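Hypothetical protein (Parabacteroides merdae, PDB 4OO3) is probably an oxidoreductase of unknown substrate that binds a nicotinamide dinucleotide through a Rossmann-fold domain. Local coordinates at residues A[16-21]-A[77-82]; A[50-55]-A[69-74]; A[344-349]-A[353-358]; A[373-378]-A[383-388]. One frame throughout, in Å; residues are numbered along the deposited sequence.

Overall arrangement
The four contacts fall into two pairs at distant parts of one chain. Interactions 1 and 2 belong to the parallel sheet of the Rossmann-type region, which probably binds the dinucleotide, and have centres about 12 Å apart. They touch where P19 and T16 of interaction 1 pack on H52 of interaction 2. Interactions 3 and 4 lie in the C-terminal region, with centres about 15 Å apart. Strands 341-346 and 382-386 are neighbours in its mixed sheet, and Y355 packs on W383. This second pair is far from the Rossmann-type contacts: the centres of interactions 1 and 3 are about 55 Å from each other, their nearest atoms about 31 Å.

Interaction 1: A[16-21]-A[77-82]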
# COMPACT_ATOMS: atom_id res chain seq x y z
N THR A 16 18.35 -2.50 -8.46
CA THR A 16 17.81 -2.36 -7.12
C THR A 16 18.60 -1.27 -6.42
O THR A 16 19.79 -1.42 -6.20
CB THR A 16 17.87 -3.69 -6.36
OG1 THR A 16 17.30 -4.72 -7.18
CG2 THR A 16 17.10 -3.59 -5.05
N LEU A 17 17.93 -0.17 -6.11
CA LEU A 17 18.60 1.01 -5.57
C LEU A 17 18.31 1.19 -4.09
O LEU A 17 17.16 1.40 -3.70
CB LEU A 17 18.15 2.25 -6.33
CG LEU A 17 18.77 3.57 -5.89
CD1 LEU A 17 20.27 3.60 -6.11
CD2 LEU A 17 18.07 4.70 -6.62
N ASP A 18 19.37 1.11 -3.29
CA ASP A 18 19.30 1.32 -1.84
C ASP A 18 18.10 0.60 -1.22
O ASP A 18 17.23 1.23 -0.63
CB ASP A 18 19.25 2.82 -1.54
CG ASP A 18 19.44 3.13 -0.06
OD1 ASP A 18 19.99 2.30 0.68
OD2 ASP A 18 19.03 4.23 0.36
N PRO A 19 18.05 -0.74 -1.35
CA PRO A 19 16.94 -1.50 -0.79
C PRO A 19 17.01 -1.51 0.72
O PRO A 19 18.09 -1.68 1.29
CB PRO A 19 17.17 -2.91 -1.35
CG PRO A 19 18.64 -3.00 -1.53
CD PRO A 19 19.07 -1.62 -1.96
N GLY A 20 15.88 -1.29 1.37
CA GLY A 20 15.82 -1.28 2.83
C GLY A 20 14.55 -1.86 3.41
O GLY A 20 14.30 -1.71 4.60
N HIS A 21 13.77 -2.54 2.57
CA HIS A 21 12.54 -3.21 2.98
C HIS A 21 12.44 -4.54 2.21
O HIS A 21 13.01 -4.67 1.13
CB HIS A 21 11.33 -2.31 2.69
CG HIS A 21 10.06 -2.79 3.31
ND1 HIS A 21 9.16 -3.60 2.64
CD2 HIS A 21 9.53 -2.59 4.54
CE1 HIS A 21 8.14 -3.87 3.43
NE2 HIS A 21 8.34 -3.27 4.59
N ASP A 77 29.70 4.86 -0.95
CA ASP A 77 29.04 6.15 -0.73
C ASP A 77 28.45 6.73 -2.02
O ASP A 77 27.42 7.40 -1.99
CB ASP A 77 30.02 7.17 -0.15
CG ASP A 77 30.50 6.81 1.24
OD1 ASP A 77 29.67 6.41 2.09
OD2 ASP A 77 31.72 6.95 1.49
N ASP A 78 29.10 6.46 -3.14
CA ASP A 78 28.69 7.00 -4.43
C ASP A 78 27.77 6.07 -5.22
O ASP A 78 27.77 6.09 -6.45
CB ASP A 78 29.94 7.30 -5.27
CG ASP A 78 30.78 6.05 -5.56
OD1 ASP A 78 30.57 5.00 -4.92
OD2 ASP A 78 31.67 6.13 -6.43
N TYR A 79 26.98 5.26 -4.51
CA TYR A 79 26.11 4.26 -5.15
C TYR A 79 25.18 4.86 -6.22
O TYR A 79 25.07 4.31 -7.31
CB TYR A 79 25.30 3.46 -4.10
CG TYR A 79 24.37 4.29 -3.24
CD1 TYR A 79 23.06 4.54 -3.63
CD2 TYR A 79 24.82 4.85 -2.04
CE1 TYR A 79 22.22 5.31 -2.85
CE2 TYR A 79 23.98 5.62 -1.26
CZ TYR A 79 22.69 5.85 -1.67
OH TYR A 79 21.87 6.62 -0.89
N LEU A 80 24.54 6.00 -5.91
CA LEU A 80 23.60 6.63 -6.84
C LEU A 80 24.32 7.17 -8.06
O LEU A 80 23.90 6.95 -9.19
CB LEU A 80 22.83 7.77 -6.16
CG LEU A 80 21.78 8.48 -7.03
CD1 LEU A 80 20.62 7.56 -7.36
CD2 LEU A 80 21.28 9.73 -6.34
N GLU A 81 25.40 7.89 -7.80
CA GLU A 81 26.28 8.41 -8.84
C GLU A 81 26.75 7.30 -9.80
O GLU A 81 26.75 7.49 -11.02
CB GLU A 81 27.45 9.13 -8.16
CG GLU A 81 28.55 9.68 -9.05
CD GLU A 81 29.63 10.38 -8.23
OE1 GLU A 81 29.30 11.35 -7.53
OE2 GLU A 81 30.80 9.95 -8.29
N LYS A 82 27.11 6.13 -9.25
CA LYS A 82 27.56 4.98 -10.06
C LYS A 82 26.44 4.37 -10.89
O LYS A 82 26.63 4.04 -12.05
CB LYS A 82 28.20 3.88 -9.19
CG LYS A 82 29.69 4.06 -8.95
CD LYS A 82 30.51 3.70 -10.19
CE LYS A 82 31.94 4.19 -10.07
NZ LYS A 82 32.71 3.45 -9.02
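L17 and Y79 meet at about a right angle. CD1 of L17 lies in the plane of the Y79 ring, at its edge, 3.8 Å from Y79 CD1. The other methyl, CD2 of L17, rests against L80 CD1 at 3.9 Å. The leucine splits its two branches between two successive helix residues. This apolar part is the close-packed one. The D18 side is looser. Its CB lies 4.1 Å from Y79 CE1, oblique to the ring. D18 OD2 stays 3.9 Å from Y79 OH, with no hydrogen bond between them. Instead both oxygens bond to the hydroxyl of Y104, which links them indirectly. Y79 CG stands between its backbone N and carbonyl carbon (chi1 60°), a setting that sends the ring across to L17 and D18. Replacement of Y79 by alanine would probably open a gap beside L17 and deprive Y104 of one hydroxyl partner. Farther out, the long K82 NZ to D78 OD2 salt bridge lies within 77-82, on the partly exposed side. The contact joins strand 14-17 of the Rossmann-type parallel sheet to the start of helix 79-86. Helix 98-110 packs on both through Y104 and K100, and Y42 of strand 38-43 touches Y79.

Interaction 2: A[50-55]-A[69-74]; sequences DEHLKR and WNEIVY
L53 and V73 reach toward each other tip to tip. L53 CD2 lies 3.9 Å from V73 CG2, and L53 CD1 lies 4.0 Å from the same methyl. One valine methyl therefore meets both ends of the leucine fork. L53 CG is anti to the carbonyl carbon (chi1 -65°), and this rotation directs the fork from the helix to the strand.

The second part of the contact is polar and runs through a water. H52 NE2 and E71 OE1 are 3.9 Å apart and do not bond directly. Water 1 bridges them. It lies in the plane of the H52 ring, at its edge, 2.7 Å from NE2. It donates a hydrogen bond to E71 OE1, also at 2.7 Å. The ring and the carboxylate are turned 58° apart, and the two side chains cross at about a right angle. E71 does not extend straight. Its chain bends at chi2 (-74°), which swings the carboxylate back to the water. The same OE1 comes 4.1 Å from L53 CD2, so it borders the apolar part as well. H52 is buried, with A24 and A25 of helix 22-26 and P19 packing on it. Its ring nitrogen thus has a water partner inside the fold.

Helix 50-55 and strand 70-74 run nearly antiparallel. They belong to the unit of strand 38-43, helix 47-61 and strand 70-75. This beta-alpha-beta crossover is the building block of the Rossmann fold.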
# COMPACT_ATOMS: atom_id res chain seq x y z
N ASP A 50 22.74 -5.87 2.99
CA ASP A 50 23.08 -7.23 3.39
C ASP A 50 21.83 -8.07 3.60
O ASP A 50 21.77 -9.23 3.19
CB ASP A 50 23.90 -7.25 4.69
CG ASP A 50 25.28 -6.62 4.54
OD1 ASP A 50 25.74 -6.41 3.39
OD2 ASP A 50 25.90 -6.32 5.58
N GLU A 51 20.83 -7.47 4.24
CA GLU A 51 19.55 -8.16 4.45
C GLU A 51 18.83 -8.40 3.14
O GLU A 51 18.20 -9.44 2.96
CB GLU A 51 18.66 -7.36 5.39
CG GLU A 51 19.17 -7.33 6.82
CD GLU A 51 19.24 -8.71 7.42
OE1 GLU A 51 18.17 -9.31 7.62
OE2 GLU A 51 20.36 -9.20 7.68
N HIS A 52 18.90 -7.44 2.22
CA HIS A 52 18.29 -7.62 0.91
C HIS A 52 18.93 -8.79 0.18
O HIS A 52 18.23 -9.64 -0.38
CB HIS A 52 18.39 -6.36 0.06
CG HIS A 52 18.01 -6.58 -1.36
ND1 HIS A 52 16.70 -6.62 -1.78
CD2 HIS A 52 18.77 -6.83 -2.46
CE1 HIS A 52 16.66 -6.87 -3.08
NE2 HIS A 52 17.90 -7.00 -3.51
N LEU A 53 20.27 -8.83 0.17
CA LEU A 53 21.00 -9.88 -0.53
C LEU A 53 20.71 -11.27 0.05
O LEU A 53 20.61 -12.23 -0.71
CB LEU A 53 22.51 -9.60 -0.53
CG LEU A 53 22.95 -8.36 -1.31
CD1 LEU A 53 24.46 -8.20 -1.23
CD2 LEU A 53 22.49 -8.41 -2.76
N LYS A 54 20.59 -11.36 1.37
CA LYS A 54 20.16 -12.62 2.03
C LYS A 54 18.83 -13.14 1.51
O LYS A 54 18.68 -14.33 1.26
CB LYS A 54 20.02 -12.44 3.54
CG LYS A 54 21.32 -12.51 4.33
CD LYS A 54 21.04 -12.97 5.75
CE LYS A 54 22.17 -12.61 6.70
NZ LYS A 54 22.10 -11.18 7.11
N ARG A 55 17.86 -12.24 1.36
CA ARG A 55 16.53 -12.62 0.90
C ARG A 55 16.58 -13.19 -0.51
O ARG A 55 15.96 -14.21 -0.79
CB ARG A 55 15.59 -11.43 0.93
CG ARG A 55 15.25 -10.97 2.34
CD ARG A 55 14.60 -9.60 2.34
NE ARG A 55 14.55 -9.08 3.70
CZ ARG A 55 14.92 -7.86 4.08
NH1 ARG A 55 15.34 -6.94 3.21
NH2 ARG A 55 14.83 -7.53 5.36
N TRP A 69 18.77 -15.78 -9.61
CA TRP A 69 19.20 -14.39 -9.76
C TRP A 69 20.71 -14.26 -9.60
O TRP A 69 21.29 -14.86 -8.70
CB TRP A 69 18.53 -13.48 -8.74
CG TRP A 69 17.06 -13.53 -8.79
CD1 TRP A 69 16.23 -14.04 -7.83
CD2 TRP A 69 16.21 -13.08 -9.85
NE1 TRP A 69 14.93 -13.93 -8.23
CE2 TRP A 69 14.88 -13.34 -9.46
CE3 TRP A 69 16.45 -12.47 -11.08
CZ2 TRP A 69 13.79 -13.02 -10.27
CZ3 TRP A 69 15.36 -12.15 -11.88
CH2 TRP A 69 14.04 -12.42 -11.47
N ASN A 70 21.31 -13.48 -10.49
CA ASN A 70 22.72 -13.11 -10.39
C ASN A 70 22.84 -11.66 -9.95
O ASN A 70 22.65 -10.73 -10.75
CB ASN A 70 23.40 -13.31 -11.74
CG ASN A 70 24.86 -12.92 -11.71
OD1 ASN A 70 25.52 -13.02 -10.68
ND2 ASN A 70 25.37 -12.47 -12.85
N GLU A 71 23.12 -11.46 -8.67
CA GLU A 71 23.18 -10.13 -8.10
C GLU A 71 24.56 -9.52 -8.31
O GLU A 71 25.53 -9.91 -7.67
CB GLU A 71 22.81 -10.17 -6.62
CG GLU A 71 21.43 -10.76 -6.34
CD GLU A 71 20.31 -9.82 -6.70
OE1 GLU A 71 20.28 -8.69 -6.16
OE2 GLU A 71 19.44 -10.21 -7.50
N ILE A 72 24.65 -8.59 -9.25
CA ILE A 72 25.88 -7.86 -9.51
C ILE A 72 25.86 -6.62 -8.63
O ILE A 72 25.18 -5.65 -8.94
CB ILE A 72 26.01 -7.47 -10.99
CG1 ILE A 72 25.93 -8.73 -11.87
CG2 ILE A 72 27.31 -6.74 -11.23
CD1 ILE A 72 25.54 -8.45 -13.31
N VAL A 73 26.63 -6.65 -7.55
CA VAL A 73 26.49 -5.69 -6.46
C VAL A 73 27.57 -4.61 -6.50
O VAL A 73 28.74 -4.90 -6.74
CB VAL A 73 26.55 -6.40 -5.10
CG1 VAL A 73 26.43 -5.40 -3.95
CG2 VAL A 73 25.47 -7.48 -5.02
N TYR A 74 27.15 -3.38 -6.26
CA TYR A 74 28.06 -2.28 -5.99
C TYR A 74 27.66 -1.59 -4.69
O TYR A 74 26.54 -1.07 -4.57
CB TYR A 74 28.03 -1.23 -7.09
CG TYR A 74 28.99 -0.12 -6.78
CD1 TYR A 74 30.33 -0.22 -7.16
CD2 TYR A 74 28.59 1.00 -6.05
CE1 TYR A 74 31.23 0.79 -6.87
CE2 TYR A 74 29.49 2.01 -5.75
CZ TYR A 74 30.80 1.89 -6.16
OH TYR A 74 31.70 2.88 -5.86
O HOH W 1 18.10 -7.09 -6.22

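Interaction 3: A[344-349]-A[353-358]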
# COMPACT_ATOMS: atom_id res chain seq x y z
N VAL A 344 -23.10 -7.24 4.01
CA VAL A 344 -24.08 -6.34 3.40
C VAL A 344 -25.16 -6.05 4.44
O VAL A 344 -25.81 -6.96 4.93
CB VAL A 344 -24.76 -6.99 2.18
CG1 VAL A 344 -25.85 -6.09 1.61
CG2 VAL A 344 -23.73 -7.33 1.11
N GLU A 345 -25.35 -4.77 4.76
CA GLU A 345 -26.30 -4.37 5.79
C GLU A 345 -27.30 -3.39 5.20
O GLU A 345 -26.93 -2.28 4.82
CB GLU A 345 -25.55 -3.73 6.97
CG GLU A 345 -24.32 -4.52 7.39
CD GLU A 345 -23.83 -4.17 8.78
OE1 GLU A 345 -24.22 -3.11 9.32
OE2 GLU A 345 -23.04 -4.96 9.34
N ALA A 346 -28.56 -3.80 5.12
CA ALA A 346 -29.58 -2.93 4.55
C ALA A 346 -29.77 -1.72 5.45
O ALA A 346 -29.61 -1.81 6.67
CB ALA A 346 -30.89 -3.68 4.38
N VAL A 347 -30.09 -0.59 4.82
CA VAL A 347 -30.41 0.63 5.55
C VAL A 347 -31.78 0.45 6.20
O VAL A 347 -32.65 -0.22 5.64
CB VAL A 347 -30.39 1.85 4.59
CG1 VAL A 347 -31.01 3.09 5.24
CG2 VAL A 347 -28.96 2.14 4.15
N LYS A 348 -31.95 1.01 7.40
CA LYS A 348 -33.23 0.94 8.11
C LYS A 348 -34.36 1.61 7.32
O LYS A 348 -34.14 2.61 6.64
CB LYS A 348 -33.12 1.57 9.50
CG LYS A 348 -32.61 3.00 9.51
CD LYS A 348 -32.63 3.59 10.90
CE LYS A 348 -31.91 4.93 10.92
NZ LYS A 348 -31.95 5.53 12.27
N GLY A 349 -35.56 1.04 7.40
CA GLY A 349 -36.74 1.57 6.71
C GLY A 349 -37.10 0.89 5.40
O GLY A 349 -38.25 0.98 4.95
N ALA A 353 -38.09 -7.62 2.45
CA ALA A 353 -38.51 -8.78 1.66
C ALA A 353 -38.10 -8.62 0.19
O ALA A 353 -37.50 -9.52 -0.40
CB ALA A 353 -40.01 -8.98 1.78
N ALA A 354 -38.43 -7.46 -0.38
CA ALA A 354 -38.12 -7.16 -1.77
C ALA A 354 -36.62 -6.95 -1.99
O ALA A 354 -36.09 -7.27 -3.07
CB ALA A 354 -38.90 -5.92 -2.22
N TYR A 355 -35.94 -6.41 -0.99
CA TYR A 355 -34.49 -6.23 -1.07
C TYR A 355 -33.79 -7.59 -1.17
O TYR A 355 -32.86 -7.75 -1.95
CB TYR A 355 -33.96 -5.43 0.14
CG TYR A 355 -32.47 -5.19 0.07
CD1 TYR A 355 -31.93 -4.38 -0.92
CD2 TYR A 355 -31.61 -5.78 0.99
CE1 TYR A 355 -30.57 -4.17 -1.00
CE2 TYR A 355 -30.25 -5.57 0.92
CZ TYR A 355 -29.73 -4.76 -0.08
OH TYR A 355 -28.38 -4.55 -0.16
N GLU A 356 -34.25 -8.57 -0.39
CA GLU A 356 -33.63 -9.90 -0.38
C GLU A 356 -33.72 -10.61 -1.74
O GLU A 356 -32.85 -11.42 -2.08
CB GLU A 356 -34.26 -10.76 0.72
CG GLU A 356 -33.57 -12.11 0.91
CD GLU A 356 -33.80 -12.72 2.28
OE1 GLU A 356 -34.38 -12.05 3.16
OE2 GLU A 356 -33.38 -13.88 2.48
N LYS A 357 -34.77 -10.30 -2.50
CA LYS A 357 -34.94 -10.87 -3.84
C LYS A 357 -34.02 -10.20 -4.87
O LYS A 357 -33.50 -10.87 -5.76
CB LYS A 357 -36.40 -10.77 -4.29
CG LYS A 357 -37.38 -11.47 -3.36
CD LYS A 357 -38.62 -11.96 -4.07
CE LYS A 357 -39.36 -10.84 -4.79
NZ LYS A 357 -40.65 -11.31 -5.39
N ASP A 358 -33.84 -8.89 -4.74
CA ASP A 358 -32.86 -8.16 -5.57
C ASP A 358 -31.46 -8.67 -5.26
O ASP A 358 -30.62 -8.82 -6.15
CB ASP A 358 -32.92 -6.65 -5.30
CG ASP A 358 -34.24 -6.03 -5.73
OD1 ASP A 358 -34.71 -6.31 -6.85
OD2 ASP A 358 -34.81 -5.24 -4.94
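Y355 reaches from its helix to V344 and A346 on the strand. Its CB points toward the strand from the helix backbone. CG is anti to the backbone N (chi1 -178°), and this extended start carries the ring across to the strand. Along one side of the ring, CD2 and CE2 meet the CB of A346. The closer of these, Y355 CE2 to A346 CB, is 4.0 Å; CD2 is 4.1 Å from the same methyl. A346 sits oblique to the ring. CE2 also packs on W383, from the next strand of the sheet. At the far end, Y355 OH lies 3.5 Å from V344 CG1. That methyl is near the ring plane, at its edge, and the two side chains are inclined to each other.

The hydroxyl is buried, but it has a polar partner. It hydrogen-bonds to the carbonyl O of V169. The tyrosine tip is thus held by a bond to a part of the chain far away in sequence, while its ring makes apolar contacts.

V344 and A346 both point toward the helix, and E345 between them points away, where it forms a salt bridge with R331. This alternation is that of a beta strand with one face against a helix. The short connection between strand 341-346 and helix 352-369 brings the two elements together. The contact is characteristic of a layered alpha/beta fold, with a helix on one face of a mixed sheet.

Interaction 4: A[373-378]-A[383-388]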
# COMPACT_ATOMS: atom_id res chain seq x y z
N VAL A 373 -18.67 -17.88 -4.34
CA VAL A 373 -19.06 -16.79 -3.45
C VAL A 373 -20.59 -16.73 -3.33
O VAL A 373 -21.29 -16.57 -4.33
CB VAL A 373 -18.50 -15.43 -3.94
CG1 VAL A 373 -18.99 -14.28 -3.08
CG2 VAL A 373 -16.97 -15.46 -3.94
N ALA A 374 -21.07 -16.88 -2.10
CA ALA A 374 -22.50 -16.87 -1.80
C ALA A 374 -22.79 -15.96 -0.60
O ALA A 374 -21.87 -15.39 -0.01
CB ALA A 374 -22.99 -18.28 -1.53
N LEU A 375 -24.07 -15.84 -0.26
CA LEU A 375 -24.50 -15.01 0.87
C LEU A 375 -25.12 -15.85 1.98
O LEU A 375 -25.80 -16.82 1.72
CB LEU A 375 -25.52 -13.97 0.42
CG LEU A 375 -25.01 -12.75 -0.34
CD1 LEU A 375 -26.17 -11.81 -0.62
CD2 LEU A 375 -23.92 -12.01 0.43
N ASN A 376 -24.86 -15.44 3.22
CA ASN A 376 -25.42 -16.07 4.41
C ASN A 376 -26.11 -15.00 5.22
O ASN A 376 -25.46 -14.05 5.67
CB ASN A 376 -24.31 -16.68 5.27
CG ASN A 376 -23.97 -18.11 4.87
OD1 ASN A 376 -22.86 -18.38 4.40
ND2 ASN A 376 -24.91 -19.02 5.08
N LYS A 377 -27.42 -15.14 5.42
CA LYS A 377 -28.15 -14.25 6.31
C LYS A 377 -27.61 -14.52 7.71
O LYS A 377 -27.51 -15.67 8.12
CB LYS A 377 -29.65 -14.53 6.24
CG LYS A 377 -30.54 -13.43 6.80
CD LYS A 377 -32.01 -13.79 6.62
CE LYS A 377 -32.93 -12.89 7.43
NZ LYS A 377 -33.18 -11.57 6.78
N VAL A 378 -27.20 -13.47 8.41
CA VAL A 378 -26.63 -13.61 9.76
C VAL A 378 -27.36 -12.72 10.77
O VAL A 378 -26.87 -12.48 11.87
CB VAL A 378 -25.11 -13.29 9.79
CG1 VAL A 378 -24.33 -14.35 9.04
CG2 VAL A 378 -24.83 -11.90 9.22
N TRP A 383 -26.30 -9.59 5.81
CA TRP A 383 -25.79 -10.78 5.13
C TRP A 383 -24.27 -10.78 5.07
O TRP A 383 -23.66 -9.80 4.65
CB TRP A 383 -26.31 -10.85 3.70
CG TRP A 383 -27.78 -11.12 3.59
CD1 TRP A 383 -28.38 -12.32 3.39
CD2 TRP A 383 -28.83 -10.15 3.69
NE1 TRP A 383 -29.75 -12.17 3.35
CE2 TRP A 383 -30.05 -10.84 3.53
CE3 TRP A 383 -28.86 -8.76 3.88
CZ2 TRP A 383 -31.29 -10.20 3.57
CZ3 TRP A 383 -30.10 -8.12 3.92
CH2 TRP A 383 -31.29 -8.84 3.76
N GLN A 384 -23.65 -11.89 5.49
CA GLN A 384 -22.22 -12.08 5.29
C GLN A 384 -21.96 -12.65 3.90
O GLN A 384 -22.68 -13.55 3.45
CB GLN A 384 -21.65 -13.03 6.33
CG GLN A 384 -20.17 -13.30 6.14
CD GLN A 384 -19.49 -13.87 7.37
OE1 GLN A 384 -20.09 -13.97 8.44
NE2 GLN A 384 -18.22 -14.24 7.22
N VAL A 385 -20.92 -12.15 3.24
CA VAL A 385 -20.49 -12.68 1.95
C VAL A 385 -19.54 -13.84 2.18
O VAL A 385 -18.38 -13.64 2.52
CB VAL A 385 -19.81 -11.61 1.08
CG1 VAL A 385 -19.39 -12.19 -0.27
CG2 VAL A 385 -20.73 -10.41 0.88
N GLU A 386 -20.03 -15.05 1.99
CA GLU A 386 -19.24 -16.26 2.14
C GLU A 386 -18.21 -16.34 1.02
O GLU A 386 -18.56 -16.35 -0.15
CB GLU A 386 -20.17 -17.48 2.09
CG GLU A 386 -19.58 -18.79 2.61
CD GLU A 386 -20.52 -19.98 2.40
OE1 GLU A 386 -21.68 -19.78 1.97
OE2 GLU A 386 -20.09 -21.12 2.66
N ILE A 387 -16.93 -16.38 1.39
CA ILE A 387 -15.83 -16.40 0.43
C ILE A 387 -15.03 -17.68 0.59
O ILE A 387 -14.49 -17.93 1.67
CB ILE A 387 -14.88 -15.21 0.67
CG1 ILE A 387 -15.64 -13.88 0.50
CG2 ILE A 387 -13.70 -15.25 -0.29
CD1 ILE A 387 -14.99 -12.72 1.22
N PRO A 388 -14.95 -18.51 -0.47
CA PRO A 388 -14.11 -19.71 -0.44
C PRO A 388 -12.65 -19.45 -0.04
O PRO A 388 -12.07 -18.42 -0.40
CB PRO A 388 -14.16 -20.20 -1.88
CG PRO A 388 -15.50 -19.76 -2.36
CD PRO A 388 -15.79 -18.46 -1.68
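K377 and W383 cross obliquely on a pair of antiparallel strands. The lysine chain runs along the indole: K377 CB lies 3.7 Å from W383 NE1, and K377 CG is nearly as close. A bend at the lysine end (chi4 80°) accompanies the approach of NZ to 4.0 Å from W383 CZ2. NZ also makes a long, weak ion pair with E356. On the same face, L375 crosses V385 obliquely, with L375 CD2 3.6 Å from V385 CG2. Beyond it V373 CG1 meets V385 CG1 at 3.5 Å. The opposite face carries A374, N376, Q384 and E386. An alanine in place of W383 would probably leave the K377 methylenes without their indole neighbour and open a gap beside L359. Between the faces, A374 pairs with E386 and N376 with Q384, each through two backbone hydrogen bonds. The straightest, N376 N to Q384 O, is 2.9 Å long with an angle of 163° at the hydrogen. The chemistry is therefore divided: backbone bonds set the hairpin register, while L375, W383 and V385 on one face pack on helices 352-369 and 155-164, with K377 beside the indole.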